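Long-range contacts in nuclease-like protein (Chaetomium thermophilum, PDB 6GRB), which probably resolves four-way Holliday junctions and cleaves 5'-flap DNA, this chain being the N-terminal part with the nuclease core of the GEN1 family: residues R15-I23 against H371-E379; F61-G71 against L325-Q336. All coordinates share one frame; numbering follows the deposited sequence.

Contact 1: residues R15-I23 against H371-E379; sequences RISLCKLAI and HFSTDATPE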
# COMPACT_ATOMS: atom_id res chain seq x y z
N ARG A 15 -2.88 -12.62 5.32
CA ARG A 15 -1.60 -12.05 5.71
C ARG A 15 -0.63 -12.58 4.67
O ARG A 15 -0.65 -13.77 4.36
CB ARG A 15 -1.20 -12.51 7.11
CG ARG A 15 -1.37 -11.46 8.19
CD ARG A 15 -0.24 -10.44 8.13
NE ARG A 15 -0.74 -9.07 8.14
CZ ARG A 15 -0.22 -8.08 8.87
NH1 ARG A 15 0.83 -8.32 9.65
NH2 ARG A 15 -0.74 -6.87 8.81
N ILE A 16 0.22 -11.72 4.12
CA ILE A 16 1.13 -12.16 3.07
C ILE A 16 2.36 -11.26 3.06
O ILE A 16 2.26 -10.05 3.24
CB ILE A 16 0.43 -12.19 1.71
CG1 ILE A 16 1.34 -12.81 0.65
CG2 ILE A 16 -0.02 -10.79 1.28
CD1 ILE A 16 0.71 -12.81 -0.71
N SER A 17 3.52 -11.88 2.86
CA SER A 17 4.78 -11.16 2.75
C SER A 17 4.75 -10.18 1.57
O SER A 17 4.58 -10.58 0.42
CB SER A 17 5.90 -12.18 2.58
OG SER A 17 7.04 -11.64 1.95
N LEU A 18 4.94 -8.89 1.86
CA LEU A 18 5.01 -7.88 0.80
C LEU A 18 6.07 -8.23 -0.24
O LEU A 18 5.88 -8.00 -1.45
CB LEU A 18 5.31 -6.51 1.41
CG LEU A 18 5.17 -5.27 0.53
CD1 LEU A 18 3.89 -5.34 -0.30
CD2 LEU A 18 5.18 -4.02 1.40
N CYS A 19 7.19 -8.78 0.20
CA CYS A 19 8.17 -9.30 -0.74
C CYS A 19 7.57 -10.37 -1.66
O CYS A 19 7.92 -10.44 -2.84
CB CYS A 19 9.39 -9.83 0.01
SG CYS A 19 10.52 -10.79 -1.00
N LYS A 20 6.68 -11.22 -1.14
CA LYS A 20 6.10 -12.24 -2.03
C LYS A 20 5.18 -11.62 -3.07
O LYS A 20 5.16 -12.05 -4.22
CB LYS A 20 5.35 -13.30 -1.24
CG LYS A 20 4.87 -14.42 -2.15
CD LYS A 20 4.15 -15.52 -1.43
CE LYS A 20 3.24 -16.27 -2.40
NZ LYS A 20 4.08 -16.80 -3.51
N LEU A 21 4.41 -10.59 -2.69
CA LEU A 21 3.55 -9.93 -3.66
C LEU A 21 4.38 -9.23 -4.73
O LEU A 21 4.06 -9.30 -5.92
CB LEU A 21 2.65 -8.91 -2.98
CG LEU A 21 1.52 -9.43 -2.12
CD1 LEU A 21 0.97 -8.26 -1.30
CD2 LEU A 21 0.43 -10.04 -2.99
N ALA A 22 5.43 -8.52 -4.31
CA ALA A 22 6.27 -7.82 -5.27
C ALA A 22 6.93 -8.79 -6.25
O ALA A 22 6.94 -8.56 -7.47
CB ALA A 22 7.34 -7.01 -4.53
N ILE A 23 7.49 -9.90 -5.74
CA ILE A 23 8.25 -10.79 -6.61
C ILE A 23 7.33 -11.68 -7.45
O ILE A 23 7.67 -12.01 -8.59
CB ILE A 23 9.23 -11.60 -5.76
CG1 ILE A 23 10.28 -10.68 -5.13
CG2 ILE A 23 9.93 -12.67 -6.59
CD1 ILE A 23 11.27 -10.05 -6.13
N HIS A 371 13.16 -18.25 3.33
CA HIS A 371 12.82 -17.91 4.69
C HIS A 371 11.33 -17.61 4.81
O HIS A 371 10.71 -17.09 3.87
CB HIS A 371 13.66 -16.71 5.13
CG HIS A 371 13.63 -16.44 6.59
ND1 HIS A 371 12.99 -15.34 7.13
CD2 HIS A 371 14.15 -17.12 7.64
CE1 HIS A 371 13.13 -15.36 8.44
NE2 HIS A 371 13.83 -16.43 8.78
N PHE A 372 10.74 -17.95 5.97
CA PHE A 372 9.30 -17.79 6.15
C PHE A 372 8.86 -16.34 6.16
O PHE A 372 7.66 -16.08 6.01
CB PHE A 372 8.83 -18.45 7.46
CG PHE A 372 9.40 -17.80 8.70
CD1 PHE A 372 8.81 -16.66 9.26
CD2 PHE A 372 10.53 -18.33 9.32
CE1 PHE A 372 9.34 -16.07 10.37
CE2 PHE A 372 11.05 -17.75 10.45
CZ PHE A 372 10.46 -16.62 10.98
N SER A 373 9.78 -15.39 6.36
CA SER A 373 9.42 -13.97 6.39
C SER A 373 9.12 -13.42 5.00
O SER A 373 8.58 -12.32 4.89
CB SER A 373 10.54 -13.13 7.03
OG SER A 373 11.58 -12.87 6.10
N THR A 374 9.51 -14.14 3.95
CA THR A 374 9.16 -13.81 2.57
C THR A 374 8.13 -14.78 2.00
O THR A 374 7.96 -14.86 0.78
CB THR A 374 10.41 -13.82 1.70
OG1 THR A 374 11.03 -15.10 1.83
CG2 THR A 374 11.39 -12.72 2.12
N ASP A 375 7.44 -15.53 2.87
CA ASP A 375 6.59 -16.66 2.48
C ASP A 375 7.33 -17.56 1.48
O ASP A 375 6.79 -18.00 0.46
CB ASP A 375 5.23 -16.18 1.94
CG ASP A 375 4.48 -15.29 2.94
OD1 ASP A 375 4.66 -15.45 4.16
OD2 ASP A 375 3.71 -14.40 2.52
N ALA A 376 8.61 -17.78 1.79
CA ALA A 376 9.51 -18.66 1.03
C ALA A 376 9.81 -18.12 -0.38
O ALA A 376 9.85 -18.87 -1.34
CB ALA A 376 8.96 -20.07 0.96
N THR A 377 10.02 -16.81 -0.50
CA THR A 377 10.64 -16.30 -1.72
C THR A 377 12.12 -16.66 -1.73
O THR A 377 12.82 -16.40 -0.74
CB THR A 377 10.50 -14.80 -1.83
OG1 THR A 377 9.14 -14.42 -1.62
CG2 THR A 377 10.93 -14.35 -3.23
N PRO A 378 12.62 -17.27 -2.80
CA PRO A 378 14.06 -17.60 -2.85
C PRO A 378 14.91 -16.35 -2.80
O PRO A 378 14.70 -15.40 -3.55
CB PRO A 378 14.20 -18.34 -4.19
CG PRO A 378 12.85 -18.89 -4.45
CD PRO A 378 11.87 -17.90 -3.89
N GLU A 379 15.89 -16.34 -1.89
CA GLU A 379 16.81 -15.23 -1.77
C GLU A 379 18.23 -15.74 -1.89
O GLU A 379 18.52 -16.88 -1.53
CB GLU A 379 16.62 -14.49 -0.44
CG GLU A 379 15.32 -13.71 -0.35
CD GLU A 379 15.15 -13.04 1.01
OE1 GLU A 379 15.01 -11.80 1.05
OE2 GLU A 379 15.18 -13.77 2.03
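Asp-375 aims its carboxylate at the start of the helix that begins with Leu-18, and its OD2 takes the backbone N-H of Ser-17 at a doubtfully short 2.5 Å in a nearly straight bond (172°) that meets the oxygen from above the carboxylate plane. Ser-17 is the N-cap of that helix, which suits serine: OG, anti to its own N (chi1 157°), accepts from Lys-20 N, and the same OG lies 3.1 Å from Thr-374 CA. Lys-20 crosses Asp-375 at about a right angle, its CD 3.6 Å from the aspartate CB, but its ammonium bends away to Asp-24. Beyond the polar edge, Cys-19 SG sits against the methyl CG2 of Thr-374 at 3.8 Å. Thr-377 divides its branches: OG1 donates to Thr-374 O (2.7 Å) in the carbonyl plane, bracing the turn, while CG2, anti to the backbone N, meets Ile-23 CG2 at 3.9 Å. The turn joins strands 364-371 and 377-384 of the C-terminal region's antiparallel sheet. It is docked where edge strand 14-17 of the nuclease sheet passes into helix 18-29, with His-168 of the adjacent strand holding Asp-375 OD1 and Pro-444 covering Cys-19 and Ile-23.

Contact 2: residues F61-G71 against L325-Q336; sequences FYRFVRLLSLG and LIKVLAPGLLVQ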
# COMPACT_ATOMS: atom_id res chain seq x y z
N PHE A 61 11.45 7.53 6.38
CA PHE A 61 12.71 7.24 5.70
C PHE A 61 13.00 5.74 5.66
O PHE A 61 13.29 5.18 4.60
CB PHE A 61 13.84 8.02 6.41
CG PHE A 61 15.22 7.73 5.88
CD1 PHE A 61 15.98 6.70 6.42
CD2 PHE A 61 15.76 8.48 4.85
CE1 PHE A 61 17.24 6.42 5.93
CE2 PHE A 61 17.02 8.20 4.36
CZ PHE A 61 17.76 7.17 4.89
N TYR A 62 12.90 5.06 6.81
CA TYR A 62 13.23 3.63 6.85
C TYR A 62 12.24 2.80 6.03
O TYR A 62 12.64 1.89 5.31
CB TYR A 62 13.33 3.16 8.30
CG TYR A 62 14.60 3.61 9.01
CD1 TYR A 62 15.85 3.19 8.57
CD2 TYR A 62 14.54 4.43 10.13
CE1 TYR A 62 17.01 3.59 9.20
CE2 TYR A 62 15.70 4.84 10.79
CZ TYR A 62 16.94 4.41 10.31
OH TYR A 62 18.10 4.79 10.95
N ARG A 63 10.94 3.14 6.07
CA ARG A 63 9.97 2.47 5.19
C ARG A 63 10.27 2.71 3.70
O ARG A 63 9.98 1.84 2.87
CB ARG A 63 8.54 2.94 5.49
CG ARG A 63 8.10 2.73 6.93
CD ARG A 63 7.26 1.49 7.10
NE ARG A 63 7.01 1.20 8.51
CZ ARG A 63 6.01 0.44 8.95
NH1 ARG A 63 5.18 -0.10 8.06
NH2 ARG A 63 5.84 0.23 10.26
N PHE A 64 10.82 3.87 3.35
CA PHE A 64 11.16 4.14 1.95
C PHE A 64 12.34 3.28 1.49
O PHE A 64 12.36 2.81 0.35
CB PHE A 64 11.46 5.63 1.75
CG PHE A 64 10.25 6.52 1.79
CD1 PHE A 64 9.01 6.01 2.13
CD2 PHE A 64 10.34 7.86 1.44
CE1 PHE A 64 7.89 6.82 2.15
CE2 PHE A 64 9.20 8.69 1.45
CZ PHE A 64 7.98 8.17 1.82
N VAL A 65 13.33 3.08 2.38
CA VAL A 65 14.43 2.16 2.10
C VAL A 65 13.90 0.73 1.97
O VAL A 65 14.34 -0.04 1.10
CB VAL A 65 15.51 2.26 3.20
CG1 VAL A 65 16.73 1.37 2.86
CG2 VAL A 65 15.94 3.69 3.43
N ARG A 66 12.94 0.36 2.82
CA ARG A 66 12.34 -0.96 2.69
C ARG A 66 11.64 -1.11 1.34
O ARG A 66 11.77 -2.16 0.69
CB ARG A 66 11.37 -1.22 3.85
CG ARG A 66 10.93 -2.69 3.92
CD ARG A 66 10.29 -3.05 5.26
NE ARG A 66 11.22 -2.91 6.38
CZ ARG A 66 12.02 -3.88 6.85
NH1 ARG A 66 12.02 -5.09 6.30
NH2 ARG A 66 12.84 -3.63 7.88
N LEU A 67 10.94 -0.07 0.87
CA LEU A 67 10.33 -0.13 -0.45
C LEU A 67 11.38 -0.18 -1.56
O LEU A 67 11.12 -0.75 -2.63
CB LEU A 67 9.40 1.06 -0.68
CG LEU A 67 8.10 1.15 0.13
CD1 LEU A 67 7.38 2.49 -0.16
CD2 LEU A 67 7.17 -0.08 -0.09
N LEU A 68 12.54 0.45 -1.35
CA LEU A 68 13.63 0.32 -2.31
C LEU A 68 14.02 -1.14 -2.49
O LEU A 68 14.24 -1.60 -3.62
CB LEU A 68 14.84 1.13 -1.87
CG LEU A 68 14.89 2.59 -2.33
CD1 LEU A 68 16.33 3.07 -2.17
CD2 LEU A 68 14.39 2.79 -3.78
N SER A 69 14.10 -1.90 -1.39
CA SER A 69 14.63 -3.26 -1.41
C SER A 69 13.61 -4.28 -1.85
O SER A 69 13.99 -5.38 -2.26
CB SER A 69 15.16 -3.64 -0.04
OG SER A 69 15.93 -2.55 0.46
N LEU A 70 12.32 -3.96 -1.71
CA LEU A 70 11.27 -4.78 -2.30
C LEU A 70 11.15 -4.56 -3.81
O LEU A 70 10.52 -5.36 -4.49
CB LEU A 70 9.93 -4.50 -1.60
CG LEU A 70 9.88 -4.70 -0.08
CD1 LEU A 70 8.67 -4.07 0.53
CD2 LEU A 70 9.92 -6.17 0.28
N GLY A 71 11.76 -3.51 -4.35
CA GLY A 71 11.57 -3.17 -5.76
C GLY A 71 10.15 -2.75 -6.11
O GLY A 71 9.64 -3.14 -7.17
N LEU A 325 24.27 6.82 6.71
CA LEU A 325 23.41 6.83 5.53
C LEU A 325 23.80 5.72 4.58
O LEU A 325 22.93 5.06 4.01
CB LEU A 325 23.48 8.20 4.83
CG LEU A 325 22.85 8.36 3.45
CD1 LEU A 325 21.35 8.12 3.46
CD2 LEU A 325 23.14 9.73 2.92
N ILE A 326 25.11 5.50 4.43
CA ILE A 326 25.64 4.46 3.54
C ILE A 326 25.16 3.08 3.97
O ILE A 326 24.69 2.29 3.15
CB ILE A 326 27.18 4.52 3.51
CG1 ILE A 326 27.66 5.79 2.83
CG2 ILE A 326 27.75 3.31 2.82
CD1 ILE A 326 29.05 6.22 3.30
N LYS A 327 25.31 2.76 5.26
CA LYS A 327 24.91 1.44 5.75
C LYS A 327 23.43 1.17 5.47
O LYS A 327 23.06 0.08 5.03
CB LYS A 327 25.21 1.30 7.24
N VAL A 328 22.58 2.17 5.71
CA VAL A 328 21.14 2.00 5.61
C VAL A 328 20.67 2.01 4.16
O VAL A 328 19.77 1.25 3.78
CB VAL A 328 20.44 3.09 6.44
CG1 VAL A 328 18.92 3.03 6.22
CG2 VAL A 328 20.80 2.92 7.90
N LEU A 329 21.28 2.84 3.32
CA LEU A 329 20.80 2.98 1.95
C LEU A 329 21.34 1.90 1.02
O LEU A 329 20.72 1.62 -0.00
CB LEU A 329 21.18 4.36 1.41
CG LEU A 329 20.47 4.82 0.14
CD1 LEU A 329 18.98 4.88 0.41
CD2 LEU A 329 21.00 6.16 -0.35
N ALA A 330 22.49 1.30 1.34
CA ALA A 330 23.20 0.51 0.33
C ALA A 330 22.42 -0.69 -0.18
O ALA A 330 22.35 -0.87 -1.41
CB ALA A 330 24.58 0.10 0.88
N PRO A 331 21.84 -1.56 0.67
CA PRO A 331 21.06 -2.68 0.11
C PRO A 331 19.93 -2.23 -0.80
O PRO A 331 19.64 -2.91 -1.81
CB PRO A 331 20.53 -3.40 1.36
CG PRO A 331 21.40 -2.97 2.47
CD PRO A 331 21.81 -1.56 2.14
N GLY A 332 19.31 -1.09 -0.50
CA GLY A 332 18.21 -0.60 -1.32
C GLY A 332 18.64 -0.20 -2.72
O GLY A 332 18.01 -0.59 -3.71
N LEU A 333 19.70 0.62 -2.83
CA LEU A 333 20.23 0.96 -4.15
C LEU A 333 20.65 -0.28 -4.93
O LEU A 333 20.58 -0.28 -6.17
CB LEU A 333 21.43 1.89 -4.03
CG LEU A 333 21.27 3.36 -3.71
CD1 LEU A 333 22.67 3.94 -3.52
CD2 LEU A 333 20.51 4.07 -4.81
N LEU A 334 21.15 -1.31 -4.24
CA LEU A 334 21.49 -2.55 -4.93
C LEU A 334 20.28 -3.09 -5.68
O LEU A 334 20.37 -3.46 -6.86
CB LEU A 334 22.02 -3.58 -3.92
CG LEU A 334 22.41 -5.03 -4.27
CD1 LEU A 334 23.58 -5.01 -5.25
CD2 LEU A 334 22.77 -5.89 -3.06
N VAL A 335 19.11 -3.13 -5.02
CA VAL A 335 17.91 -3.66 -5.66
C VAL A 335 17.42 -2.72 -6.75
O VAL A 335 17.17 -3.14 -7.89
CB VAL A 335 16.79 -3.91 -4.63
CG1 VAL A 335 15.47 -4.04 -5.38
CG2 VAL A 335 17.06 -5.17 -3.84
N GLN A 336 17.30 -1.44 -6.41
CA GLN A 336 16.86 -0.43 -7.36
C GLN A 336 17.71 -0.45 -8.62
O GLN A 336 17.19 -0.34 -9.73
CB GLN A 336 16.90 0.96 -6.72
CG GLN A 336 16.43 2.08 -7.64
CD GLN A 336 17.54 3.05 -7.99
OE1 GLN A 336 18.05 3.76 -7.12
NE2 GLN A 336 17.92 3.08 -9.26
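Leu-68 enters helix 325-336 as a knob into a hole formed by Leu-329, Gly-332, Leu-333 and Gln-336, the central element of a close helix-helix packing. The segment axes run at 33° to each other and approach to 7.4 Å, a short distance made possible by Gly-332. Its CA lies 3.8 Å from Leu-68 CB, where there is little room for even a CB, which suits glycine. Farther into the hole, Leu-68 CD1 reaches Leu-329 CD1 at 4.1 Å. Ser-69 is small enough to sit beside the same glycine, with its OG 3.5 Å from Gly-332 CA.

Toward the start of both segments, beta-branched valines fill the gap between the backbones. Val-65 crosses Val-328 at about a right angle, while Val-328 CG1, anti to its backbone N (chi1 173°), touches two aromatic residues. It meets the edge of the Phe-61 ring near its plane, at CE1, and approaches Tyr-62 CE1 obliquely at 3.6 Å. Leu-325 CD1 touches the same Phe-61 edge at CZ, and Val-65 CG2 lies over one face of that ring, toward the rim. At the other end, Val-335 spreads its two methyls against the last turn of helix 61-70, which closes in a Schellman motif at Gly-71, whose positive phi suits glycine.

In the next shell, Phe-314 and Trp-316 meet Phe-61 edge-to-face, and Ile-303 of helix 303-313 packs on Leu-329 and Leu-333. The nuclease core is thus joined to long helix 318-340.

Ser-69 is itself positioned by a bond from its OG to Val-65 O at 3.0 Å. With an alanine here, Val-65 O would probably lose its hydroxyl donor and a small gap would open beside Gly-332 CA. The hydroxyl reaches Val-65 O from the face of the carbonyl plane opposite to Ser-69 N.

How the contacts relate
Both contacts fasten the N-terminal nuclease region to elements much later in the chain, and contact 2 is nested within the loop that contact 1 closes. Contact 1 is the more fully buried, yet it depends on polar chemistry, as expected where a turn meets a strand end and a helix start with backbone groups to satisfy. Contact 2, partly buried and larger in area, joins two helices whose backbone bonds are largely made internally, so apolar shape and small residues carry it. They hold different elements but abut directly: Leu-70, at the end of helix 55-70, packs on Leu-18, Cys-19 and Ala-22 of helix 18-29, with Leu-18 CD2 3.6 Å from Leu-70 CD1.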